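Local coordinates for inositol 2-dehydrogenase/D-chiro-inositol 3-dehydrogenase (Lactobacillus casei, PDB 4MJL), which oxidises myo-inositol and D-chiro-inositol to their keto-inositols, using NAD as the hydride acceptor, at residues A[107-112]-A[135-140]. Numbering follows the deposited sequence.
Sequences TEKPLA and VGFMRR. With NAD (nicotinamide-adenine-dinucleotide), chain E.
T107 and V135 end two neighbouring parallel strands. The backbone bond between the two segments runs from G136 N to T107 O at 2.8 Å, bent to 143° at the hydrogen; T107 also pairs with Q134, just before V135. The same carbonyl takes a CA-H...O contact from V135. One residue on, F137 centres an inverse gamma turn that swings the chain away.

V135 spreads its methyls over the other segment. CG2 lies alongside T107 CG2, and the side chains of L111 and V135 cross at about a right angle, L111 CD1 lying 4.0 Å from V135 CG2. V135 CG1 reaches towards K109 CA, at 4.1 Å. Separately, K109 CB meets the F137 ring obliquely, 3.7 Å from F137 CE1.

E108-K109-P110, with its cis proline, is the Glu-Lys-Pro motif of the Gfo/Idh/MocA family and places the nicotinamide end of NAD. A bend at chi2 (-52°) brings E108 OE1 within 2.8 Å of the carboxamide N7N. K109 N donates to OE1 from the anti side, 26° out of the carboxylate plane, while H29 holds OE2. G136 O adds only a weak bond to N7N. The carbonyl of the cis K109-P110 peptide accepts bonds from O2D and O3D of the nicotinamide ribose.

Both loops leave the C-terminal ends of their strands, 104-107 and the outermost 133-135, in the parallel Rossmann sheet. Helix 91-98 packs on T107 and E108; helix 180-197 meets F137 and M138.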
ATOM      1  N   THR A 107      23.883 -24.331 -17.753  1.00 18.91           N
ATOM      2  CA  THR A 107      24.214 -23.328 -18.764  1.00 18.82           C
ATOM      3  C   THR A 107      23.384 -22.093 -18.511  1.00 18.14           C
ATOM      4  O   THR A 107      22.190 -22.203 -18.263  1.00 19.60           O
ATOM      5  CB  THR A 107      23.987 -23.833 -20.211  1.00 19.00           C
ATOM      6  OG1 THR A 107      24.371 -22.809 -21.135  1.00 23.20           O
ATOM      7  CG2 THR A 107      22.600 -24.248 -20.438  1.00 20.29           C
ATOM      8  N   GLU A 108      24.017 -20.938 -18.557  1.00 18.18           N
ATOM      9  CA  GLU A 108      23.235 -19.719 -18.496  1.00 19.81           C
ATOM     10  C   GLU A 108      22.355 -19.696 -19.727  1.00 23.09           C
ATOM     11  O   GLU A 108      22.638 -20.383 -20.734  1.00 23.28           O
ATOM     12  CB  GLU A 108      24.161 -18.500 -18.466  1.00 20.15           C
ATOM     13  CG  GLU A 108      24.397 -17.941 -17.057  1.00 18.32           C
ATOM     14  CD  GLU A 108      23.077 -17.675 -16.322  1.00 20.41           C
ATOM     15  OE1 GLU A 108      22.015 -17.512 -16.980  1.00 21.58           O
ATOM     16  OE2 GLU A 108      23.129 -17.632 -15.083  1.00 22.46           O
ATOM     17  N   LYS A 109      21.296 -18.879 -19.692  1.00 19.12           N
ATOM     18  CA  LYS A 109      20.518 -18.635 -20.876  1.00 21.83           C
ATOM     19  C   LYS A 109      21.402 -17.895 -21.874  1.00 20.09           C
ATOM     20  O   LYS A 109      22.327 -17.202 -21.460  1.00 21.97           O
ATOM     21  CB  LYS A 109      19.228 -17.860 -20.526  1.00 24.81           C
ATOM     22  CG  LYS A 109      19.452 -16.576 -19.832  1.00 26.48           C
ATOM     23  CD  LYS A 109      19.745 -15.562 -20.907  1.00 31.91           C
ATOM     24  CE  LYS A 109      19.392 -14.230 -20.423  1.00 30.10           C
ATOM     25  NZ  LYS A 109      20.269 -13.190 -21.133  1.00 33.89           N
ATOM     26  N   PRO A 110      21.136 -18.073 -23.189  1.00 19.47           N
ATOM     27  CA  PRO A 110      20.148 -18.981 -23.782  1.00 22.88           C
ATOM     28  C   PRO A 110      20.721 -20.428 -23.892  1.00 20.09           C
ATOM     29  O   PRO A 110      21.962 -20.572 -23.777  1.00 24.44           O
ATOM     30  CB  PRO A 110      19.979 -18.402 -25.192  1.00 23.84           C
ATOM     31  CG  PRO A 110      21.295 -17.883 -25.480  1.00 21.38           C
ATOM     32  CD  PRO A 110      21.812 -17.270 -24.227  1.00 24.06           C
ATOM     33  N   LEU A 111      19.886 -21.418 -24.140  1.00 23.05           N
ATOM     34  CA  LEU A 111      20.449 -22.749 -24.338  1.00 21.07           C
ATOM     35  C   LEU A 111      21.326 -22.695 -25.616  1.00 26.93           C
ATOM     36  O   LEU A 111      22.382 -23.317 -25.703  1.00 25.74           O
ATOM     37  CB  LEU A 111      19.370 -23.750 -24.491  1.00 22.05           C
ATOM     38  CG  LEU A 111      19.883 -25.162 -24.773  1.00 21.58           C
ATOM     39  CD1 LEU A 111      20.643 -25.712 -23.546  1.00 22.01           C
ATOM     40  CD2 LEU A 111      18.647 -25.890 -25.093  1.00 22.13           C
ATOM     41  N   ALA A 112      20.884 -21.868 -26.561  1.00 25.64           N
ATOM     42  CA  ALA A 112      21.575 -21.626 -27.811  1.00 27.51           C
ATOM     43  C   ALA A 112      20.935 -20.381 -28.412  1.00 29.32           C
ATOM     44  O   ALA A 112      19.813 -20.031 -28.064  1.00 28.60           O
ATOM     45  CB  ALA A 112      21.314 -22.747 -28.736  1.00 25.96           C
ATOM     46  N   VAL A 135      19.080 -24.911 -17.282  1.00 15.01           N
ATOM     47  CA  VAL A 135      19.330 -23.632 -17.965  1.00 15.91           C
ATOM     48  C   VAL A 135      19.019 -22.511 -16.950  1.00 16.00           C
ATOM     49  O   VAL A 135      18.050 -22.637 -16.213  1.00 17.83           O
ATOM     50  CB  VAL A 135      18.448 -23.509 -19.203  1.00 21.15           C
ATOM     51  CG1 VAL A 135      18.728 -22.198 -19.918  1.00 22.02           C
ATOM     52  CG2 VAL A 135      18.722 -24.700 -20.140  1.00 19.65           C
ATOM     53  N   GLY A 136      19.826 -21.448 -16.936  1.00 16.53           N
ATOM     54  CA  GLY A 136      19.719 -20.377 -15.936  1.00 18.29           C
ATOM     55  C   GLY A 136      18.549 -19.388 -15.966  1.00 17.22           C
ATOM     56  O   GLY A 136      18.750 -18.189 -15.807  1.00 17.84           O
ATOM     57  N   PHE A 137      17.341 -19.874 -16.175  1.00 17.00           N
ATOM     58  CA  PHE A 137      16.159 -19.025 -16.047  1.00 16.90           C
ATOM     59  C   PHE A 137      15.743 -18.831 -14.576  1.00 18.29           C
ATOM     60  O   PHE A 137      14.874 -19.527 -14.064  1.00 20.93           O
ATOM     61  CB  PHE A 137      15.004 -19.602 -16.852  1.00 16.46           C
ATOM     62  CG  PHE A 137      15.215 -19.519 -18.351  1.00 18.39           C
ATOM     63  CD1 PHE A 137      15.370 -18.294 -18.976  1.00 20.62           C
ATOM     64  CD2 PHE A 137      15.234 -20.671 -19.118  1.00 20.52           C
ATOM     65  CE1 PHE A 137      15.550 -18.219 -20.372  1.00 24.06           C
ATOM     66  CE2 PHE A 137      15.390 -20.607 -20.500  1.00 23.66           C
ATOM     67  CZ  PHE A 137      15.580 -19.390 -21.119  1.00 22.81           C
ATOM     68  N   MET A 138      16.356 -17.841 -13.935  1.00 16.36           N
ATOM     69  CA  MET A 138      16.237 -17.693 -12.483  1.00 16.35           C
ATOM     70  C   MET A 138      14.887 -17.181 -12.000  1.00 16.87           C
ATOM     71  O   MET A 138      14.626 -17.239 -10.823  1.00 15.86           O
ATOM     72  CB  MET A 138      17.353 -16.792 -11.936  1.00 16.92           C
ATOM     73  CG  MET A 138      17.106 -15.261 -12.092  1.00 17.98           C
ATOM     74  SD  MET A 138      17.078 -14.753 -13.822  1.00 18.18           S
ATOM     75  CE  MET A 138      16.535 -13.024 -13.671  1.00 20.59           C
ATOM     76  N   ARG A 139      14.067 -16.600 -12.876  1.00 16.68           N
ATOM     77  CA  ARG A 139      12.821 -15.973 -12.400  1.00 15.89           C
ATOM     78  C   ARG A 139      12.006 -16.999 -11.620  1.00 16.31           C
ATOM     79  O   ARG A 139      11.290 -16.644 -10.705  1.00 16.03           O
ATOM     80  CB  ARG A 139      11.953 -15.470 -13.552  1.00 17.12           C
ATOM     81  CG  ARG A 139      12.511 -14.268 -14.314  1.00 18.60           C
ATOM     82  CD  ARG A 139      12.234 -12.984 -13.541  1.00 16.99           C
ATOM     83  NE  ARG A 139      12.481 -11.802 -14.377  1.00 15.10           N
ATOM     84  CZ  ARG A 139      11.566 -11.250 -15.181  1.00 15.42           C
ATOM     85  NH1 ARG A 139      10.319 -11.737 -15.250  1.00 17.60           N
ATOM     86  NH2 ARG A 139      11.890 -10.176 -15.882  1.00 16.97           N
ATOM     87  N   ARG A 140      12.083 -18.271 -12.021  1.00 16.33           N
ATOM     88  CA  ARG A 140      11.253 -19.305 -11.434  1.00 17.43           C
ATOM     89  C   ARG A 140      11.603 -19.478  -9.956  1.00 16.86           C
ATOM     90  O   ARG A 140      10.826 -20.049  -9.203  1.00 19.01           O
ATOM     91  CB  ARG A 140      11.505 -20.636 -12.152  1.00 17.38           C
ATOM     92  CG  ARG A 140      11.020 -20.606 -13.579  1.00 17.95           C
ATOM     93  CD  ARG A 140      10.884 -22.046 -14.084  1.00 18.79           C
ATOM     94  NE  ARG A 140      10.771 -22.062 -15.546  1.00 18.97           N
ATOM     95  CZ  ARG A 140      10.442 -23.150 -16.226  1.00 17.56           C
ATOM     96  NH1 ARG A 140      10.175 -24.262 -15.560  1.00 21.66           N
ATOM     97  NH2 ARG A 140      10.363 -23.104 -17.529  1.00 19.95           N
TER
HETATM   98  PA  NAD E 401      30.795 -11.383 -20.500  1.00 28.11           P
HETATM   99  O1A NAD E 401      31.084 -11.004 -21.870  1.00 27.28           O
HETATM  100  O2A NAD E 401      31.228 -10.589 -19.439  1.00 21.61           O
HETATM  101  O5B NAD E 401      31.581 -12.695 -20.188  1.00 24.67           O
HETATM  102  C5B NAD E 401      31.732 -13.728 -21.071  1.00 26.95           C
HETATM  103  C4B NAD E 401      33.074 -14.436 -20.868  1.00 24.66           C
HETATM  104  O4B NAD E 401      33.079 -15.547 -21.702  1.00 25.35           O
HETATM  105  C3B NAD E 401      34.263 -13.615 -21.372  1.00 27.48           C
HETATM  106  O3B NAD E 401      35.279 -13.565 -20.427  1.00 31.36           O
HETATM  107  C2B NAD E 401      34.631 -14.269 -22.685  1.00 27.52           C
HETATM  108  O2B NAD E 401      35.985 -14.149 -23.055  1.00 32.29           O
HETATM  109  C1B NAD E 401      34.335 -15.685 -22.357  1.00 29.22           C
HETATM  110  N9A NAD E 401      34.146 -16.535 -23.518  1.00 25.33           N
HETATM  111  C8A NAD E 401      33.553 -16.201 -24.616  1.00 24.93           C
HETATM  112  N7A NAD E 401      33.457 -17.209 -25.452  1.00 29.62           N
HETATM  113  C5A NAD E 401      34.022 -18.237 -24.866  1.00 28.55           C
HETATM  114  C6A NAD E 401      34.310 -19.609 -25.208  1.00 27.42           C
HETATM  115  N6A NAD E 401      33.946 -20.138 -26.338  1.00 28.92           N
HETATM  116  N1A NAD E 401      34.874 -20.350 -24.285  1.00 26.81           N
HETATM  117  C2A NAD E 401      35.276 -19.893 -23.153  1.00 27.66           C
HETATM  118  N3A NAD E 401      35.071 -18.651 -22.787  1.00 28.86           N
HETATM  119  C4A NAD E 401      34.469 -17.792 -23.599  1.00 26.10           C
HETATM  120  O3  NAD E 401      29.280 -11.794 -20.509  1.00 26.51           O
HETATM  121  PN  NAD E 401      28.317 -12.173 -19.286  1.00 25.17           P
HETATM  122  O1N NAD E 401      27.505 -11.019 -18.965  1.00 25.74           O
HETATM  123  O2N NAD E 401      29.173 -12.628 -18.288  1.00 24.88           O
HETATM  124  O5D NAD E 401      27.393 -13.185 -19.942  1.00 23.33           O
HETATM  125  C5D NAD E 401      27.710 -14.553 -19.976  1.00 23.84           C
HETATM  126  C4D NAD E 401      26.489 -15.400 -20.217  1.00 25.76           C
HETATM  127  O4D NAD E 401      25.660 -15.252 -19.100  1.00 30.32           O
HETATM  128  C3D NAD E 401      25.682 -14.897 -21.359  1.00 19.35           C
HETATM  129  O3D NAD E 401      25.136 -16.015 -21.951  1.00 25.76           O
HETATM  130  C2D NAD E 401      24.586 -14.077 -20.714  1.00 24.69           C
HETATM  131  O2D NAD E 401      23.506 -14.157 -21.556  1.00 24.85           O
HETATM  132  C1D NAD E 401      24.365 -14.860 -19.450  1.00 23.96           C
HETATM  133  N1N NAD E 401      23.725 -14.061 -18.402  1.00 24.89           N
HETATM  134  C2N NAD E 401      22.593 -14.452 -17.856  1.00 23.69           C
HETATM  135  C3N NAD E 401      21.974 -13.688 -16.899  1.00 22.67           C
HETATM  136  C7N NAD E 401      20.692 -14.109 -16.255  1.00 22.16           C
HETATM  137  O7N NAD E 401      20.039 -13.297 -15.741  1.00 22.18           O
HETATM  138  N7N NAD E 401      20.371 -15.361 -16.311  1.00 19.55           N
HETATM  139  C4N NAD E 401      22.594 -12.533 -16.472  1.00 24.68           C
HETATM  140  C5N NAD E 401      23.788 -12.159 -17.045  1.00 26.47           C
HETATM  141  C6N NAD E 401      24.311 -12.963 -18.027  1.00 22.64           C